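Local coordinates for glutathione peroxidase (Hypocrea jecorina, PDB 6VPD), which probably reduces hydroperoxides to alcohols with electrons from thioredoxin, as a thioredoxin-dependent member of the glutathione peroxidase family, at residues S25-G37 / D43-V55. Sequence-based numbering, arbitrary orientation.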
ATOM      1  N   SER A  25       7.951 -15.334 -21.745  1.00 77.17           N
ATOM      2  CA  SER A  25       8.524 -16.622 -22.130  1.00 80.00           C
ATOM      3  C   SER A  25       7.554 -17.482 -22.962  1.00 82.30           C
ATOM      4  O   SER A  25       7.444 -18.687 -22.718  1.00 84.12           O
ATOM      5  CB  SER A  25       8.958 -17.397 -20.883  1.00 81.33           C
ATOM      6  OG  SER A  25       7.956 -17.340 -19.880  1.00 73.48           O
ATOM      7  N   ALA A  26       6.853 -16.851 -23.924  1.00 81.42           N
ATOM      8  CA  ALA A  26       5.903 -17.480 -24.854  1.00 68.67           C
ATOM      9  C   ALA A  26       4.728 -18.142 -24.138  1.00 65.53           C
ATOM     10  O   ALA A  26       3.776 -18.614 -24.776  1.00 58.12           O
ATOM     11  CB  ALA A  26       6.608 -18.498 -25.755  1.00 70.06           C
ATOM     12  N   THR A  27       4.790 -18.187 -22.813  1.00 64.04           N
ATOM     13  CA  THR A  27       3.649 -18.628 -22.040  1.00 54.74           C
ATOM     14  C   THR A  27       2.561 -17.562 -22.091  1.00 50.69           C
ATOM     15  O   THR A  27       2.827 -16.363 -22.249  1.00 43.98           O
ATOM     16  CB  THR A  27       4.052 -18.907 -20.595  1.00 50.18           C
ATOM     17  OG1 THR A  27       5.380 -19.430 -20.565  1.00 59.26           O
ATOM     18  CG2 THR A  27       3.119 -19.930 -19.967  1.00 46.81           C
ATOM     19  N   SER A  28       1.324 -18.017 -21.991  1.00 45.38           N
ATOM     20  CA  SER A  28       0.178 -17.146 -21.919  1.00 40.00           C
ATOM     21  C   SER A  28      -0.573 -17.462 -20.641  1.00 41.57           C
ATOM     22  O   SER A  28      -0.571 -18.603 -20.167  1.00 44.08           O
ATOM     23  CB  SER A  28      -0.749 -17.325 -23.102  1.00 42.45           C
ATOM     24  OG  SER A  28      -2.005 -17.796 -22.642  1.00 44.65           O
ATOM     25  N   PHE A  29      -1.214 -16.432 -20.098  1.00 30.80           N
ATOM     26  CA  PHE A  29      -1.997 -16.589 -18.885  1.00 33.54           C
ATOM     27  C   PHE A  29      -2.984 -17.732 -19.021  1.00 32.01           C
ATOM     28  O   PHE A  29      -3.196 -18.496 -18.078  1.00 34.36           O
ATOM     29  CB  PHE A  29      -2.710 -15.262 -18.586  1.00 32.57           C
ATOM     30  CG  PHE A  29      -3.719 -15.328 -17.491  1.00 30.02           C
ATOM     31  CD1 PHE A  29      -3.336 -15.207 -16.160  1.00 36.65           C
ATOM     32  CD2 PHE A  29      -5.058 -15.453 -17.788  1.00 29.18           C
ATOM     33  CE1 PHE A  29      -4.282 -15.235 -15.135  1.00 31.97           C
ATOM     34  CE2 PHE A  29      -5.999 -15.488 -16.778  1.00 34.30           C
ATOM     35  CZ  PHE A  29      -5.611 -15.370 -15.447  1.00 33.77           C
ATOM     36  N   PHE A  30      -3.566 -17.897 -20.197  1.00 33.59           N
ATOM     37  CA  PHE A  30      -4.562 -18.956 -20.337  1.00 41.80           C
ATOM     38  C   PHE A  30      -3.953 -20.368 -20.395  1.00 41.08           C
ATOM     39  O   PHE A  30      -4.716 -21.342 -20.489  1.00 42.17           O
ATOM     40  CB  PHE A  30      -5.428 -18.672 -21.570  1.00 41.54           C
ATOM     41  CG  PHE A  30      -5.994 -17.257 -21.611  1.00 39.84           C
ATOM     42  CD1 PHE A  30      -7.025 -16.872 -20.760  1.00 37.90           C
ATOM     43  CD2 PHE A  30      -5.490 -16.318 -22.506  1.00 37.55           C
ATOM     44  CE1 PHE A  30      -7.541 -15.575 -20.806  1.00 35.45           C
ATOM     45  CE2 PHE A  30      -6.001 -15.027 -22.555  1.00 34.45           C
ATOM     46  CZ  PHE A  30      -7.028 -14.659 -21.705  1.00 34.87           C
ATOM     47  N   ASP A  31      -2.621 -20.508 -20.313  1.00 38.43           N
ATOM     48  CA  ASP A  31      -1.992 -21.816 -20.138  1.00 40.60           C
ATOM     49  C   ASP A  31      -2.168 -22.375 -18.723  1.00 40.66           C
ATOM     50  O   ASP A  31      -1.898 -23.562 -18.499  1.00 35.62           O
ATOM     51  CB  ASP A  31      -0.481 -21.753 -20.456  1.00 44.89           C
ATOM     52  CG  ASP A  31      -0.180 -21.469 -21.940  1.00 54.97           C
ATOM     53  OD1 ASP A  31      -1.110 -21.602 -22.760  1.00 59.28           O
ATOM     54  OD2 ASP A  31       0.980 -21.117 -22.286  1.00 45.43           O
ATOM     55  N   PHE A  32      -2.595 -21.566 -17.759  1.00 39.85           N
ATOM     56  CA  PHE A  32      -2.482 -21.986 -16.370  1.00 34.95           C
ATOM     57  C   PHE A  32      -3.782 -22.610 -15.882  1.00 36.40           C
ATOM     58  O   PHE A  32      -4.857 -22.382 -16.439  1.00 44.57           O
ATOM     59  CB  PHE A  32      -2.108 -20.812 -15.479  1.00 32.92           C
ATOM     60  CG  PHE A  32      -0.655 -20.437 -15.530  1.00 34.59           C
ATOM     61  CD1 PHE A  32      -0.196 -19.526 -16.463  1.00 30.60           C
ATOM     62  CD2 PHE A  32       0.254 -20.982 -14.617  1.00 33.16           C
ATOM     63  CE1 PHE A  32       1.147 -19.185 -16.506  1.00 33.99           C
ATOM     64  CE2 PHE A  32       1.588 -20.638 -14.648  1.00 25.28           C
ATOM     65  CZ  PHE A  32       2.036 -19.738 -15.592  1.00 30.59           C
ATOM     66  N   LYS A  33      -3.658 -23.425 -14.840  1.00 33.95           N
ATOM     67  CA  LYS A  33      -4.779 -24.003 -14.113  1.00 38.53           C
ATOM     68  C   LYS A  33      -4.677 -23.548 -12.664  1.00 37.51           C
ATOM     69  O   LYS A  33      -3.575 -23.396 -12.134  1.00 34.55           O
ATOM     70  CB  LYS A  33      -4.778 -25.544 -14.179  1.00 39.12           C
ATOM     71  CG  LYS A  33      -4.862 -26.131 -15.574  1.00 36.70           C
ATOM     72  CD  LYS A  33      -3.468 -26.297 -16.192  1.00 36.79           C
ATOM     73  CE  LYS A  33      -3.561 -26.814 -17.632  1.00 47.01           C
ATOM     74  NZ  LYS A  33      -2.255 -27.377 -18.123  1.00 54.93           N
ATOM     75  N   VAL A  34      -5.823 -23.320 -12.032  1.00 40.94           N
ATOM     76  CA  VAL A  34      -5.888 -22.822 -10.657  1.00 40.66           C
ATOM     77  C   VAL A  34      -7.041 -23.511  -9.947  1.00 47.40           C
ATOM     78  O   VAL A  34      -8.005 -23.962 -10.586  1.00 49.55           O
ATOM     79  CB  VAL A  34      -6.085 -21.292 -10.615  1.00 40.65           C
ATOM     80  CG1 VAL A  34      -4.879 -20.546 -11.177  1.00 37.98           C
ATOM     81  CG2 VAL A  34      -7.334 -20.927 -11.391  1.00 38.83           C
ATOM     82  N   PRO A  35      -6.990 -23.593  -8.617  1.00 47.46           N
ATOM     83  CA  PRO A  35      -8.125 -24.159  -7.877  1.00 52.17           C
ATOM     84  C   PRO A  35      -9.191 -23.112  -7.611  1.00 50.39           C
ATOM     85  O   PRO A  35      -8.890 -21.970  -7.257  1.00 48.67           O
ATOM     86  CB  PRO A  35      -7.488 -24.621  -6.565  1.00 54.52           C
ATOM     87  CG  PRO A  35      -6.432 -23.576  -6.333  1.00 52.36           C
ATOM     88  CD  PRO A  35      -5.886 -23.220  -7.712  1.00 46.26           C
ATOM     89  N   ASP A  36     -10.452 -23.507  -7.777  1.00 54.99           N
ATOM     90  CA  ASP A  36     -11.519 -22.640  -7.302  1.00 59.35           C
ATOM     91  C   ASP A  36     -11.750 -22.893  -5.815  1.00 56.84           C
ATOM     92  O   ASP A  36     -11.085 -23.720  -5.192  1.00 57.52           O
ATOM     93  CB  ASP A  36     -12.799 -22.833  -8.116  1.00 63.58           C
ATOM     94  CG  ASP A  36     -13.243 -24.283  -8.185  1.00 70.10           C
ATOM     95  OD1 ASP A  36     -12.907 -25.065  -7.268  1.00 70.03           O
ATOM     96  OD2 ASP A  36     -13.939 -24.640  -9.162  1.00 71.64           O
ATOM     97  N   GLY A  37     -12.717 -22.173  -5.242  1.00 62.96           N
ATOM     98  CA  GLY A  37     -12.973 -22.290  -3.813  1.00 64.74           C
ATOM     99  C   GLY A  37     -13.145 -23.727  -3.357  1.00 71.14           C
ATOM    100  O   GLY A  37     -12.540 -24.159  -2.371  1.00 71.56           O
ATOM    101  N   ASP A  43      -9.626 -24.499 -15.376  1.00 52.10           N
ATOM    102  CA  ASP A  43      -8.736 -24.242 -16.493  1.00 48.15           C
ATOM    103  C   ASP A  43      -8.939 -22.812 -16.970  1.00 46.53           C
ATOM    104  O   ASP A  43     -10.058 -22.418 -17.324  1.00 45.73           O
ATOM    105  CB  ASP A  43      -8.957 -25.231 -17.627  1.00 50.04           C
ATOM    106  CG  ASP A  43      -7.816 -25.212 -18.616  1.00 56.10           C
ATOM    107  OD1 ASP A  43      -7.117 -24.165 -18.715  1.00 55.33           O
ATOM    108  OD2 ASP A  43      -7.603 -26.247 -19.282  1.00 61.24           O
ATOM    109  N   LEU A  44      -7.859 -22.034 -16.967  1.00 44.61           N
ATOM    110  CA  LEU A  44      -7.944 -20.631 -17.350  1.00 47.31           C
ATOM    111  C   LEU A  44      -8.074 -20.433 -18.860  1.00 45.22           C
ATOM    112  O   LEU A  44      -8.397 -19.326 -19.300  1.00 46.97           O
ATOM    113  CB  LEU A  44      -6.730 -19.872 -16.797  1.00 39.44           C
ATOM    114  CG  LEU A  44      -6.762 -19.731 -15.268  1.00 36.22           C
ATOM    115  CD1 LEU A  44      -5.601 -18.905 -14.794  1.00 36.21           C
ATOM    116  CD2 LEU A  44      -8.067 -19.121 -14.772  1.00 30.00           C
ATOM    117  N   SER A  45      -7.849 -21.469 -19.664  1.00 47.30           N
ATOM    118  CA  SER A  45      -8.139 -21.363 -21.086  1.00 45.15           C
ATOM    119  C   SER A  45      -9.627 -21.161 -21.355  1.00 44.12           C
ATOM    120  O   SER A  45      -9.991 -20.674 -22.428  1.00 43.19           O
ATOM    121  CB  SER A  45      -7.668 -22.615 -21.801  1.00 45.36           C
ATOM    122  OG  SER A  45      -8.486 -23.709 -21.395  1.00 51.12           O
ATOM    123  N   GLN A  46     -10.499 -21.536 -20.414  1.00 45.29           N
ATOM    124  CA  GLN A  46     -11.924 -21.261 -20.572  1.00 41.91           C
ATOM    125  C   GLN A  46     -12.203 -19.771 -20.702  1.00 46.03           C
ATOM    126  O   GLN A  46     -13.287 -19.395 -21.162  1.00 44.04           O
ATOM    127  CB  GLN A  46     -12.719 -21.808 -19.382  1.00 44.17           C
ATOM    128  CG  GLN A  46     -12.822 -20.821 -18.216  1.00 47.85           C
ATOM    129  CD  GLN A  46     -13.708 -21.310 -17.079  1.00 51.89           C
ATOM    130  OE1 GLN A  46     -13.446 -22.350 -16.475  1.00 54.92           O
ATOM    131  NE2 GLN A  46     -14.760 -20.551 -16.777  1.00 53.33           N
ATOM    132  N   TYR A  47     -11.260 -18.920 -20.290  1.00 44.61           N
ATOM    133  CA  TYR A  47     -11.365 -17.476 -20.429  1.00 43.55           C
ATOM    134  C   TYR A  47     -10.562 -16.929 -21.609  1.00 40.77           C
ATOM    135  O   TYR A  47     -10.412 -15.707 -21.725  1.00 36.91           O
ATOM    136  CB  TYR A  47     -10.908 -16.790 -19.139  1.00 45.83           C
ATOM    137  CG  TYR A  47     -11.739 -17.110 -17.911  1.00 46.11           C
ATOM    138  CD1 TYR A  47     -13.052 -16.675 -17.819  1.00 49.98           C
ATOM    139  CD2 TYR A  47     -11.201 -17.803 -16.829  1.00 45.55           C
ATOM    140  CE1 TYR A  47     -13.831 -16.940 -16.701  1.00 49.52           C
ATOM    141  CE2 TYR A  47     -11.986 -18.082 -15.690  1.00 50.71           C
ATOM    142  CZ  TYR A  47     -13.306 -17.639 -15.646  1.00 51.77           C
ATOM    143  OH  TYR A  47     -14.114 -17.864 -14.555  1.00 51.44           O
ATOM    144  N   LYS A  48     -10.045 -17.794 -22.482  1.00 37.67           N
ATOM    145  CA  LYS A  48      -9.165 -17.332 -23.552  1.00 37.47           C
ATOM    146  C   LYS A  48      -9.840 -16.242 -24.388  1.00 42.35           C
ATOM    147  O   LYS A  48     -11.051 -16.276 -24.628  1.00 41.92           O
ATOM    148  CB  LYS A  48      -8.760 -18.513 -24.434  1.00 41.58           C
ATOM    149  CG  LYS A  48      -7.744 -18.170 -25.516  1.00 49.83           C
ATOM    150  CD  LYS A  48      -7.222 -19.407 -26.224  1.00 48.56           C
ATOM    151  CE  LYS A  48      -6.271 -20.202 -25.341  1.00 54.31           C
ATOM    152  NZ  LYS A  48      -5.643 -21.369 -26.056  1.00 67.14           N
ATOM    153  N   GLY A  49      -9.055 -15.256 -24.813  1.00 37.82           N
ATOM    154  CA  GLY A  49      -9.593 -14.187 -25.631  1.00 35.95           C
ATOM    155  C   GLY A  49     -10.398 -13.145 -24.887  1.00 44.80           C
ATOM    156  O   GLY A  49     -11.013 -12.283 -25.535  1.00 41.93           O
ATOM    157  N   LYS A  50     -10.426 -13.197 -23.553  1.00 39.37           N
ATOM    158  CA  LYS A  50     -11.110 -12.216 -22.728  1.00 38.10           C
ATOM    159  C   LYS A  50     -10.089 -11.392 -21.959  1.00 40.32           C
ATOM    160  O   LYS A  50      -8.904 -11.731 -21.881  1.00 37.86           O
ATOM    161  CB  LYS A  50     -12.078 -12.885 -21.746  1.00 40.15           C
ATOM    162  CG  LYS A  50     -12.881 -14.037 -22.320  1.00 43.89           C
ATOM    163  CD  LYS A  50     -13.968 -13.548 -23.255  1.00 53.72           C
ATOM    164  CE  LYS A  50     -15.036 -14.614 -23.461  1.00 55.63           C
ATOM    165  NZ  LYS A  50     -15.725 -14.898 -22.186  1.00 45.87           N
ATOM    166  N   VAL A  51     -10.567 -10.293 -21.379  1.00 40.74           N
ATOM    167  CA  VAL A  51      -9.747  -9.417 -20.552  1.00 38.91           C
ATOM    168  C   VAL A  51      -9.982  -9.821 -19.107  1.00 34.72           C
ATOM    169  O   VAL A  51     -11.133  -9.887 -18.661  1.00 33.78           O
ATOM    170  CB  VAL A  51     -10.094  -7.935 -20.795  1.00 38.21           C
ATOM    171  CG1 VAL A  51      -9.310  -7.018 -19.868  1.00 34.63           C
ATOM    172  CG2 VAL A  51      -9.830  -7.573 -22.251  1.00 33.32           C
ATOM    173  N   VAL A  52      -8.902 -10.124 -18.389  1.00 34.15           N
ATOM    174  CA  VAL A  52      -8.955 -10.689 -17.044  1.00 34.81           C
ATOM    175  C   VAL A  52      -8.199  -9.772 -16.083  1.00 35.20           C
ATOM    176  O   VAL A  52      -7.075  -9.338 -16.371  1.00 30.11           O
ATOM    177  CB  VAL A  52      -8.359 -12.113 -16.995  1.00 34.08           C
ATOM    178  CG1 VAL A  52      -8.582 -12.724 -15.613  1.00 33.88           C
ATOM    179  CG2 VAL A  52      -8.936 -13.001 -18.087  1.00 33.21           C
ATOM    180  N   LEU A  53      -8.809  -9.492 -14.936  1.00 34.16           N
ATOM    181  CA  LEU A  53      -8.167  -8.731 -13.881  1.00 29.10           C
ATOM    182  C   LEU A  53      -7.960  -9.670 -12.702  1.00 29.74           C
ATOM    183  O   LEU A  53      -8.932 -10.185 -12.140  1.00 32.91           O
ATOM    184  CB  LEU A  53      -9.001  -7.513 -13.487  1.00 28.86           C
ATOM    185  CG  LEU A  53      -8.248  -6.684 -12.436  1.00 32.69           C
ATOM    186  CD1 LEU A  53      -7.131  -5.824 -13.062  1.00 30.55           C
ATOM    187  CD2 LEU A  53      -9.170  -5.868 -11.581  1.00 25.14           C
ATOM    188  N   VAL A  54      -6.700  -9.905 -12.345  1.00 27.86           N
ATOM    189  CA  VAL A  54      -6.333 -10.872 -11.322  1.00 27.38           C
ATOM    190  C   VAL A  54      -6.016 -10.070 -10.081  1.00 31.99           C
ATOM    191  O   VAL A  54      -5.270  -9.088 -10.150  1.00 33.94           O
ATOM    192  CB  VAL A  54      -5.125 -11.728 -11.754  1.00 30.98           C
ATOM    193  CG1 VAL A  54      -4.651 -12.597 -10.613  1.00 31.29           C
ATOM    194  CG2 VAL A  54      -5.453 -12.592 -12.972  1.00 29.59           C
ATOM    195  N   VAL A  55      -6.622 -10.438  -8.962  1.00 33.40           N
ATOM    196  CA  VAL A  55      -6.434  -9.702  -7.722  1.00 35.63           C
ATOM    197  C   VAL A  55      -6.338 -10.715  -6.580  1.00 35.66           C
ATOM    198  O   VAL A  55      -7.094 -11.691  -6.543  1.00 37.10           O
ATOM    199  CB  VAL A  55      -7.560  -8.668  -7.513  1.00 32.33           C
ATOM    200  CG1 VAL A  55      -8.876  -9.350  -7.303  1.00 38.72           C
ATOM    201  CG2 VAL A  55      -7.255  -7.752  -6.336  1.00 40.53           C
TER
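Phe29 and Phe30, side by side in one 3-10 turn, differ in their first torsions, which send the two rings to different, partly shared, parts of segment 43-55; both meet Val52. A chi1 of 171° swings the Phe29 ring away from its own amide, toward Leu44, Val52 and Val54; with CG anti to the carbonyl carbon (chi1 -51°), Phe30 turns to the 3-10 segment 44-47 and the type II turn from Tyr47 to Lys50 that continues it. There Lys48 CA stands over the centre of one face of the Phe30 ring, 3.5 Å from its centroid in a CH-pi contact, while Phe29 CD2 lies over the rim of the opposite face. Leu44 O and Lys50 O meet the Phe30 ring at its edge, where the weakly positive C-H groups suit carbonyl oxygens. Cutting Phe30 back to an alanine is likely to open a gap beside Lys48 CA and leave Phe29 without the ring it packs against. The forked end of Leu44 suits a place between two neighbours: CD1 sits over a face of the Phe29 ring, 3.6 Å from Phe29 CZ, and CD2 packs on Val34 CG2 at 3.9 Å. Valine fits an extended strand well, and Val54 CG2 offers the Phe29 ring an apolar methyl, 3.6 Å from Phe29 CE1. Leu44 N donates to Phe32 O (3.1 Å), beside the antiparallel pair of Lys33 and Asp43. The 3-10 turn thus packs through Phe29 and Phe30 on inner strand 51-58 of the thioredoxin-fold sheet, while strand 33-35 meets Asp43 and Leu44; helix 133-141 and strand 157-160 touch Phe29, and strand 85-92 touches Leu44 and Val34.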